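StiE protein (Stigmatella aurantiaca, PDB 6ECX) is a polyketide synthase whose O-methyltransferase domain, the part in this structure, binds S-adenosylmethionine as methyl donor, probably in production of a polyketide antibiotic. Local coordinates at residues R78-R82 against V229-D233. Numbering follows the deposited sequence.
Sequences RVLFR and VDAVD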
loop_
_atom_site.group_PDB
_atom_site.type_symbol
_atom_site.label_atom_id
_atom_site.label_comp_id
_atom_site.label_asym_id
_atom_site.label_seq_id
_atom_site.Cartn_x
_atom_site.Cartn_y
_atom_site.Cartn_z
ATOM N N ARG A 78 9.571 -0.281 -6.164
ATOM C CA ARG A 78 10.029 -0.577 -7.519
ATOM C C ARG A 78 9.064 -1.533 -8.209
ATOM O O ARG A 78 8.658 -1.301 -9.351
ATOM C CB ARG A 78 11.450 -1.156 -7.496
ATOM C CG ARG A 78 12.105 -1.279 -8.885
ATOM C CD ARG A 78 13.498 -1.916 -8.801
ATOM N NE ARG A 78 13.414 -3.318 -8.394
ATOM C CZ ARG A 78 13.378 -4.341 -9.242
ATOM N NH1 ARG A 78 13.433 -4.120 -10.550
ATOM N NH2 ARG A 78 13.281 -5.582 -8.784
ATOM N N VAL A 79 8.618 -2.567 -7.495
ATOM C CA VAL A 79 7.694 -3.534 -8.086
ATOM C C VAL A 79 6.302 -2.926 -8.266
ATOM O O VAL A 79 5.650 -3.137 -9.300
ATOM C CB VAL A 79 7.648 -4.818 -7.245
ATOM C CG1 VAL A 79 6.713 -5.838 -7.893
ATOM C CG2 VAL A 79 9.054 -5.393 -7.083
ATOM N N LEU A 80 5.824 -2.167 -7.269
ATOM C CA LEU A 80 4.535 -1.481 -7.383
ATOM C C LEU A 80 4.443 -0.609 -8.630
ATOM O O LEU A 80 3.380 -0.515 -9.251
ATOM C CB LEU A 80 4.286 -0.619 -6.145
ATOM C CG LEU A 80 3.664 -1.339 -4.953
ATOM C CD1 LEU A 80 3.953 -0.585 -3.647
ATOM C CD2 LEU A 80 2.164 -1.429 -5.208
ATOM N N PHE A 81 5.524 0.080 -8.976
ATOM C CA PHE A 81 5.528 1.015 -10.097
ATOM C C PHE A 81 6.046 0.382 -11.383
ATOM O O PHE A 81 6.357 1.107 -12.322
ATOM C CB PHE A 81 6.387 2.239 -9.764
ATOM C CG PHE A 81 5.710 3.250 -8.883
ATOM C CD1 PHE A 81 5.023 4.322 -9.437
ATOM C CD2 PHE A 81 5.799 3.151 -7.502
ATOM C CE1 PHE A 81 4.418 5.270 -8.620
ATOM C CE2 PHE A 81 5.207 4.091 -6.680
ATOM C CZ PHE A 81 4.514 5.150 -7.227
ATOM N N ARG A 82 6.167 -0.954 -11.429
ATOM C CA ARG A 82 6.866 -1.633 -12.517
ATOM C C ARG A 82 6.372 -1.221 -13.901
ATOM O O ARG A 82 7.152 -1.207 -14.862
ATOM C CB ARG A 82 6.718 -3.154 -12.356
ATOM C CG ARG A 82 5.252 -3.638 -12.417
ATOM C CD ARG A 82 5.149 -5.066 -11.852
ATOM N NE ARG A 82 3.762 -5.537 -11.817
ATOM C CZ ARG A 82 2.896 -5.254 -10.843
ATOM N NH1 ARG A 82 3.264 -4.500 -9.807
ATOM N NH2 ARG A 82 1.659 -5.730 -10.898
ATOM N N VAL A 229 -4.773 -5.421 -14.633
ATOM C CA VAL A 229 -3.820 -5.739 -15.705
ATOM C C VAL A 229 -2.853 -6.837 -15.281
ATOM O O VAL A 229 -2.629 -7.791 -16.027
ATOM C CB VAL A 229 -3.063 -4.464 -16.141
ATOM C CG1 VAL A 229 -1.927 -4.812 -17.152
ATOM C CG2 VAL A 229 -4.028 -3.445 -16.732
ATOM N N ASP A 230 -2.265 -6.732 -14.077
ATOM C CA ASP A 230 -1.542 -7.866 -13.507
ATOM C C ASP A 230 -1.277 -7.590 -12.035
ATOM O O ASP A 230 -1.555 -6.499 -11.520
ATOM C CB ASP A 230 -0.235 -8.175 -14.240
ATOM C CG ASP A 230 0.869 -7.226 -13.890
ATOM O OD1 ASP A 230 0.582 -6.030 -13.702
ATOM O OD2 ASP A 230 2.029 -7.673 -13.801
ATOM N N ALA A 231 -0.718 -8.595 -11.371
ATOM C CA ALA A 231 -0.562 -8.571 -9.923
ATOM C C ALA A 231 0.641 -9.421 -9.546
ATOM O O ALA A 231 0.815 -10.519 -10.082
ATOM C CB ALA A 231 -1.833 -9.084 -9.240
ATOM N N VAL A 232 1.498 -8.887 -8.678
ATOM C CA VAL A 232 2.664 -9.600 -8.164
ATOM C C VAL A 232 2.420 -9.942 -6.693
ATOM O O VAL A 232 2.031 -9.077 -5.897
ATOM C CB VAL A 232 3.951 -8.772 -8.346
ATOM C CG1 VAL A 232 5.137 -9.459 -7.661
ATOM C CG2 VAL A 232 4.265 -8.588 -9.848
ATOM N N ASP A 233 2.663 -11.200 -6.338
ATOM C CA ASP A 233 2.472 -11.706 -4.989
ATOM C C ASP A 233 3.823 -11.656 -4.279
ATOM O O ASP A 233 4.735 -12.424 -4.605
ATOM C CB ASP A 233 1.916 -13.125 -5.049
ATOM C CG ASP A 233 1.604 -13.699 -3.687
ATOM O OD1 ASP A 233 1.884 -13.059 -2.659
ATOM O OD2 ASP A 233 1.078 -14.823 -3.652
#
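A salt bridge joins Arg82, two residues on from Leu80 of helix 64-80, to Asp230 of strand 226-233. Arg82 NH2 donates to Asp230 OD1 at 3.0 Å, and a weak second bond runs from Arg82 NE to Asp230 OD2 at 3.4 Å. Aspartate suits its place: CB leaves sideways, but the short carboxylate turns two oxygens to both nitrogens. Arginine suits because its planar head carries donors pointing in different directions: Arg82 NH1 reaches back 2.8 Å to Val79 O, which also accepts the backbone bond from Arg82 N (3.1 Å), and NH2 bonds the carbonyl of Leu287 on strand 283-292. Asp230 and Val229 both face His289 in a classic beta bulge. Val232 lays CG2 over one face of the guanidinium, 3.7 Å from Arg82 NE. Its CG1 meets Val79 CG1 at 4.0 Å, two compact branched side chains in a layer that Leu287 and Phe318 extend. Such helix-on-sheet packing is usual in a Rossmann-like methyltransferase; here strands 226-233 and 283-292 pair antiparallel, and the Val79 side chain lies about 14 Å from the bound S-adenosylmethionine. Asp230 thus supplies a counter-charge to a partly exposed arginine, while two carbonyls accept its further donors.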